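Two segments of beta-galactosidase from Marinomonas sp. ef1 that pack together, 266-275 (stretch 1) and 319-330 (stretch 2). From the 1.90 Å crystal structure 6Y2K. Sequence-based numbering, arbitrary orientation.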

ATOM      1  N   SER A 266     -33.486  -3.028 -20.124  1.00 15.27           N
ATOM      2  CA  SER A 266     -32.554  -2.347 -19.230  1.00 15.24           C
ATOM      3  C   SER A 266     -32.475  -3.033 -17.876  1.00 14.92           C
ATOM      4  O   SER A 266     -33.452  -3.062 -17.109  1.00 14.65           O
ATOM      5  CB  SER A 266     -32.964  -0.890 -19.016  1.00 15.35           C
ATOM      6  OG  SER A 266     -32.027  -0.233 -18.163  1.00 15.88           O
ATOM      7  N   TYR A 267     -31.288  -3.558 -17.577  1.00 14.67           N
ATOM      8  CA  TYR A 267     -31.020  -4.206 -16.315  1.00 14.77           C
ATOM      9  C   TYR A 267     -29.738  -3.621 -15.730  1.00 14.75           C
ATOM     10  O   TYR A 267     -28.683  -4.259 -15.785  1.00 14.98           O
ATOM     11  CB  TYR A 267     -30.923  -5.710 -16.527  1.00 15.00           C
ATOM     12  CG  TYR A 267     -32.200  -6.333 -17.036  1.00 15.51           C
ATOM     13  CD1 TYR A 267     -33.245  -6.635 -16.162  1.00 15.78           C
ATOM     14  CD2 TYR A 267     -32.371  -6.621 -18.391  1.00 15.56           C
ATOM     15  CE1 TYR A 267     -34.418  -7.206 -16.617  1.00 15.91           C
ATOM     16  CE2 TYR A 267     -33.543  -7.196 -18.859  1.00 15.67           C
ATOM     17  CZ  TYR A 267     -34.563  -7.483 -17.968  1.00 15.59           C
ATOM     18  OH  TYR A 267     -35.719  -8.069 -18.411  1.00 15.45           O
ATOM     19  N   PRO A 268     -29.825  -2.399 -15.167  1.00 14.62           N
ATOM     20  CA  PRO A 268     -28.638  -1.648 -14.747  1.00 14.42           C
ATOM     21  C   PRO A 268     -27.710  -2.357 -13.756  1.00 14.46           C
ATOM     22  O   PRO A 268     -26.499  -2.168 -13.834  1.00 14.37           O
ATOM     23  CB  PRO A 268     -29.235  -0.388 -14.103  1.00 14.37           C
ATOM     24  CG  PRO A 268     -30.560  -0.248 -14.748  1.00 14.55           C
ATOM     25  CD  PRO A 268     -31.055  -1.654 -14.831  1.00 14.36           C
ATOM     26  N   LEU A 269     -28.265  -3.167 -12.854  1.00 14.40           N
ATOM     27  CA  LEU A 269     -27.440  -3.870 -11.857  1.00 14.21           C
ATOM     28  C   LEU A 269     -26.726  -5.064 -12.448  1.00 14.25           C
ATOM     29  O   LEU A 269     -25.614  -5.366 -12.052  1.00 14.11           O
ATOM     30  CB  LEU A 269     -28.254  -4.317 -10.649  1.00 14.01           C
ATOM     31  CG  LEU A 269     -29.212  -3.300 -10.023  1.00 14.12           C
ATOM     32  CD1 LEU A 269     -29.706  -3.828  -8.683  1.00 14.26           C
ATOM     33  CD2 LEU A 269     -28.583  -1.927  -9.866  1.00 14.03           C
ATOM     34  N   GLY A 270     -27.374  -5.745 -13.392  1.00 14.74           N
ATOM     35  CA  GLY A 270     -26.765  -6.857 -14.101  1.00 14.57           C
ATOM     36  C   GLY A 270     -25.633  -6.402 -14.995  1.00 14.43           C
ATOM     37  O   GLY A 270     -24.562  -6.991 -14.960  1.00 13.80           O
ATOM     38  N   SER A 271     -25.864  -5.352 -15.786  1.00 14.48           N
ATOM     39  CA  SER A 271     -24.820  -4.823 -16.677  1.00 15.07           C
ATOM     40  C   SER A 271     -23.619  -4.249 -15.903  1.00 14.91           C
ATOM     41  O   SER A 271     -22.472  -4.467 -16.296  1.00 14.82           O
ATOM     42  CB  SER A 271     -25.385  -3.788 -17.660  1.00 15.44           C
ATOM     43  OG  SER A 271     -25.826  -2.610 -16.997  1.00 16.65           O
ATOM     44  N   LEU A 272     -23.873  -3.560 -14.792  1.00 15.08           N
ATOM     45  CA  LEU A 272     -22.776  -3.027 -13.973  1.00 15.42           C
ATOM     46  C   LEU A 272     -21.850  -4.147 -13.475  1.00 15.57           C
ATOM     47  O   LEU A 272     -20.628  -4.063 -13.626  1.00 15.35           O
ATOM     48  CB  LEU A 272     -23.298  -2.215 -12.786  1.00 15.30           C
ATOM     49  CG  LEU A 272     -22.212  -1.581 -11.906  1.00 15.34           C
ATOM     50  CD1 LEU A 272     -21.318  -0.622 -12.685  1.00 15.28           C
ATOM     51  CD2 LEU A 272     -22.859  -0.889 -10.725  1.00 15.48           C
ATOM     52  N   ASP A 273     -22.447  -5.184 -12.895  1.00 15.91           N
ATOM     53  CA  ASP A 273     -21.689  -6.294 -12.327  1.00 16.19           C
ATOM     54  C   ASP A 273     -20.991  -7.103 -13.417  1.00 16.64           C
ATOM     55  O   ASP A 273     -19.814  -7.457 -13.262  1.00 15.92           O
ATOM     56  CB  ASP A 273     -22.586  -7.206 -11.487  1.00 16.18           C
ATOM     57  CG  ASP A 273     -21.827  -8.393 -10.905  1.00 16.68           C
ATOM     58  OD1 ASP A 273     -21.113  -8.230  -9.891  1.00 16.80           O
ATOM     59  OD2 ASP A 273     -21.939  -9.499 -11.471  1.00 16.98           O
ATOM     60  N   LYS A 274     -21.705  -7.368 -14.512  1.00 16.85           N
ATOM     61  CA  LYS A 274     -21.196  -8.235 -15.577  1.00 17.87           C
ATOM     62  C   LYS A 274     -20.171  -7.601 -16.534  1.00 17.06           C
ATOM     63  O   LYS A 274     -19.212  -8.268 -16.918  1.00 15.73           O
ATOM     64  CB  LYS A 274     -22.362  -8.807 -16.400  1.00 19.78           C
ATOM     65  CG  LYS A 274     -21.941  -9.805 -17.475  1.00 21.27           C
ATOM     66  CD  LYS A 274     -23.137 -10.283 -18.273  1.00 23.11           C
ATOM     67  CE  LYS A 274     -22.709 -11.241 -19.367  1.00 24.43           C
ATOM     68  NZ  LYS A 274     -23.782 -11.384 -20.389  1.00 26.05           N
ATOM     69  N   GLU A 275     -20.389  -6.356 -16.953  1.00 16.29           N
ATOM     70  CA  GLU A 275     -19.646  -5.792 -18.097  1.00 16.37           C
ATOM     71  C   GLU A 275     -18.209  -5.350 -17.777  1.00 16.43           C
ATOM     72  O   GLU A 275     -18.001  -4.575 -16.844  1.00 16.21           O
ATOM     73  CB  GLU A 275     -20.404  -4.607 -18.717  1.00 16.43           C
ATOM     74  CG  GLU A 275     -21.745  -4.959 -19.343  1.00 16.83           C
ATOM     75  CD  GLU A 275     -21.665  -5.960 -20.483  1.00 17.19           C
ATOM     76  OE1 GLU A 275     -22.661  -6.689 -20.695  1.00 17.10           O
ATOM     77  OE2 GLU A 275     -20.623  -6.009 -21.173  1.00 17.01           O
ATOM     78  N   PRO A 319     -33.959  -7.807  -7.963  1.00 14.72           N
ATOM     79  CA  PRO A 319     -32.778  -8.591  -8.338  1.00 15.05           C
ATOM     80  C   PRO A 319     -33.062  -9.523  -9.521  1.00 15.59           C
ATOM     81  O   PRO A 319     -34.171 -10.073  -9.618  1.00 16.08           O
ATOM     82  CB  PRO A 319     -32.470  -9.404  -7.075  1.00 14.60           C
ATOM     83  CG  PRO A 319     -33.754  -9.463  -6.329  1.00 14.79           C
ATOM     84  CD  PRO A 319     -34.465  -8.168  -6.625  1.00 14.73           C
ATOM     85  N   VAL A 320     -32.078  -9.673 -10.412  1.00 15.78           N
ATOM     86  CA  VAL A 320     -32.161 -10.604 -11.545  1.00 15.43           C
ATOM     87  C   VAL A 320     -31.371 -11.903 -11.236  1.00 15.88           C
ATOM     88  O   VAL A 320     -30.820 -12.050 -10.149  1.00 15.74           O
ATOM     89  CB  VAL A 320     -31.718  -9.937 -12.873  1.00 15.42           C
ATOM     90  CG1 VAL A 320     -32.561  -8.686 -13.155  1.00 15.87           C
ATOM     91  CG2 VAL A 320     -30.232  -9.601 -12.889  1.00 15.17           C
ATOM     92  N   ASN A 321     -31.342 -12.839 -12.189  1.00 15.76           N
ATOM     93  CA  ASN A 321     -30.735 -14.170 -11.996  1.00 16.04           C
ATOM     94  C   ASN A 321     -29.401 -14.376 -12.712  1.00 16.35           C
ATOM     95  O   ASN A 321     -28.659 -15.286 -12.349  1.00 17.52           O
ATOM     96  CB  ASN A 321     -31.672 -15.257 -12.531  1.00 15.69           C
ATOM     97  CG  ASN A 321     -31.961 -15.087 -14.014  1.00 15.68           C
ATOM     98  OD1 ASN A 321     -32.648 -14.138 -14.395  1.00 15.88           O
ATOM     99  ND2 ASN A 321     -31.401 -15.965 -14.860  1.00 14.75           N
ATOM    100  N   TRP A 322     -29.119 -13.569 -13.735  1.00 16.17           N
ATOM    101  CA  TRP A 322     -28.153 -13.955 -14.782  1.00 16.22           C
ATOM    102  C   TRP A 322     -26.746 -13.367 -14.669  1.00 16.23           C
ATOM    103  O   TRP A 322     -25.834 -13.868 -15.318  1.00 16.14           O
ATOM    104  CB  TRP A 322     -28.726 -13.712 -16.188  1.00 16.79           C
ATOM    105  CG  TRP A 322     -29.331 -12.357 -16.430  1.00 16.73           C
ATOM    106  CD1 TRP A 322     -30.663 -12.050 -16.448  1.00 17.40           C
ATOM    107  CD2 TRP A 322     -28.636 -11.137 -16.706  1.00 17.02           C
ATOM    108  NE1 TRP A 322     -30.837 -10.716 -16.705  1.00 17.32           N
ATOM    109  CE2 TRP A 322     -29.611 -10.132 -16.877  1.00 16.92           C
ATOM    110  CE3 TRP A 322     -27.281 -10.793 -16.826  1.00 17.09           C
ATOM    111  CZ2 TRP A 322     -29.277  -8.808 -17.151  1.00 17.07           C
ATOM    112  CZ3 TRP A 322     -26.951  -9.467 -17.112  1.00 17.03           C
ATOM    113  CH2 TRP A 322     -27.944  -8.492 -17.264  1.00 16.87           C
ATOM    114  N   ALA A 323     -26.550 -12.332 -13.852  1.00 15.69           N
ATOM    115  CA  ALA A 323     -25.210 -11.764 -13.671  1.00 14.90           C
ATOM    116  C   ALA A 323     -24.438 -12.595 -12.641  1.00 14.57           C
ATOM    117  O   ALA A 323     -25.054 -13.343 -11.875  1.00 14.60           O
ATOM    118  CB  ALA A 323     -25.305 -10.322 -13.242  1.00 14.81           C
ATOM    119  N   PRO A 324     -23.092 -12.488 -12.621  1.00 14.51           N
ATOM    120  CA  PRO A 324     -22.343 -13.218 -11.584  1.00 14.50           C
ATOM    121  C   PRO A 324     -22.821 -12.893 -10.161  1.00 14.74           C
ATOM    122  O   PRO A 324     -22.934 -13.793  -9.318  1.00 14.61           O
ATOM    123  CB  PRO A 324     -20.885 -12.775 -11.812  1.00 14.64           C
ATOM    124  CG  PRO A 324     -20.832 -12.393 -13.257  1.00 14.60           C
ATOM    125  CD  PRO A 324     -22.195 -11.861 -13.613  1.00 14.38           C
ATOM    126  N   HIS A 325     -23.135 -11.623  -9.909  1.00 14.56           N
ATOM    127  CA  HIS A 325     -23.716 -11.217  -8.630  1.00 14.46           C
ATOM    128  C   HIS A 325     -24.966 -10.406  -8.907  1.00 14.60           C
ATOM    129  O   HIS A 325     -25.014  -9.647  -9.885  1.00 14.58           O
ATOM    130  CB  HIS A 325     -22.701 -10.428  -7.803  1.00 14.48           C
ATOM    131  CG  HIS A 325     -21.318 -10.999  -7.873  1.00 14.49           C
ATOM    132  ND1 HIS A 325     -20.362 -10.515  -8.737  1.00 14.39           N
ATOM    133  CD2 HIS A 325     -20.748 -12.045  -7.225  1.00 14.63           C
ATOM    134  CE1 HIS A 325     -19.255 -11.231  -8.614  1.00 14.85           C
ATOM    135  NE2 HIS A 325     -19.463 -12.167  -7.705  1.00 15.13           N
ATOM    136  N   ASN A 326     -25.967 -10.580  -8.043  1.00 14.35           N
ATOM    137  CA  ASN A 326     -27.313 -10.057  -8.271  1.00 14.82           C
ATOM    138  C   ASN A 326     -27.871  -9.348  -7.030  1.00 14.61           C
ATOM    139  O   ASN A 326     -28.697  -9.896  -6.292  1.00 14.19           O
ATOM    140  CB  ASN A 326     -28.215 -11.194  -8.736  1.00 14.96           C
ATOM    141  CG  ASN A 326     -27.731 -11.806 -10.043  1.00 15.41           C
ATOM    142  OD1 ASN A 326     -27.782 -11.165 -11.095  1.00 15.94           O
ATOM    143  ND2 ASN A 326     -27.214 -13.030  -9.974  1.00 15.33           N
ATOM    144  N   PRO A 327     -27.405  -8.112  -6.787  1.00 14.67           N
ATOM    145  CA  PRO A 327     -27.884  -7.375  -5.620  1.00 14.42           C
ATOM    146  C   PRO A 327     -29.317  -6.885  -5.792  1.00 14.54           C
ATOM    147  O   PRO A 327     -29.809  -6.801  -6.918  1.00 14.50           O
ATOM    148  CB  PRO A 327     -26.917  -6.189  -5.551  1.00 14.42           C
ATOM    149  CG  PRO A 327     -26.568  -5.943  -6.974  1.00 14.37           C
ATOM    150  CD  PRO A 327     -26.444  -7.312  -7.572  1.00 14.46           C
ATOM    151  N   THR A 328     -29.982  -6.603  -4.670  1.00 14.61           N
ATOM    152  CA  THR A 328     -31.252  -5.886  -4.681  1.00 14.51           C
ATOM    153  C   THR A 328     -31.002  -4.413  -5.046  1.00 15.05           C
ATOM    154  O   THR A 328     -30.007  -3.827  -4.603  1.00 14.55           O
ATOM    155  CB  THR A 328     -31.955  -5.938  -3.315  1.00 14.45           C
ATOM    156  OG1 THR A 328     -31.025  -5.628  -2.273  1.00 13.92           O
ATOM    157  CG2 THR A 328     -32.556  -7.325  -3.063  1.00 14.54           C
ATOM    158  N   PRO A 329     -31.897  -3.804  -5.845  1.00 15.46           N
ATOM    159  CA  PRO A 329     -31.762  -2.365  -6.124  1.00 15.54           C
ATOM    160  C   PRO A 329     -31.936  -1.507  -4.881  1.00 15.98           C
ATOM    161  O   PRO A 329     -32.575  -1.936  -3.914  1.00 15.77           O
ATOM    162  CB  PRO A 329     -32.889  -2.079  -7.137  1.00 15.76           C
ATOM    163  CG  PRO A 329     -33.358  -3.399  -7.638  1.00 15.43           C
ATOM    164  CD  PRO A 329     -33.024  -4.411  -6.580  1.00 15.81           C
ATOM    165  N   ALA A 330     -31.363  -0.306  -4.894  1.00 16.28           N
ATOM    166  CA  ALA A 330     -31.600   0.658  -3.807  1.00 17.44           C
ATOM    167  C   ALA A 330     -33.087   0.987  -3.767  1.00 17.84           C
ATOM    168  O   ALA A 330     -33.756   0.954  -4.804  1.00 17.67           O
ATOM    169  CB  ALA A 330     -30.813   1.941  -4.025  1.00 17.53           C
TER

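A segment without regular secondary structure leaves many backbone amides unpaired, and a helix packed against it can supply acceptors through its side chains. The contact between the short helix 268-274 and the irregular segment 319-330 of this beta-galactosidase illustrates the point. Within the helix the main chain largely looks after itself: Tyr267 O, at the N-cap position, accepts from Ser271 N, and Gly270 O accepts from Lys274 N, each in the usual i to i+4 pattern.

Asp273, whose CB points toward the other segment, makes both hydrogen bonds that cross the contact. Its OD1 accepts from His325 ND1 at 2.7 Å, lying at the edge of the imidazole near the ring plane, where a ring N-H is directed. Its OD2 accepts from the backbone, His325 N, at 2.9 Å. One carboxylate thus holds the main chain and the side chain of the same residue. Proximity alone is no guide to bonding here: Asp273 OD2 also lies 3.4 Å from Pro324 N, but a proline nitrogen has no hydrogen to share.

The irregular segment meets some of its needs internally. The Asn326 amide turns back on Ala323, with OD1 accepting from Ala323 N at 3.2 Å and ND2 donating to Ala323 O at 2.9 Å. Trp322 NE1 and Tyr267 OH find partners elsewhere in the structure.

Apolar packing fills the remainder. Trp322 directs its edge toward the face of Tyr267, the planes at 89°, and Trp322 CH2 comes within 3.8 Å of Gly270 CA. The absent side chain matters, since an ideal CB on Gly270 would lie 2.5 Å from Trp322 CH2, a clash. Farther along, Leu269 CD1 packs against Pro329 CG at 3.8 Å and Pro327 CG at 4.2 Å, contacts that require no polar partner.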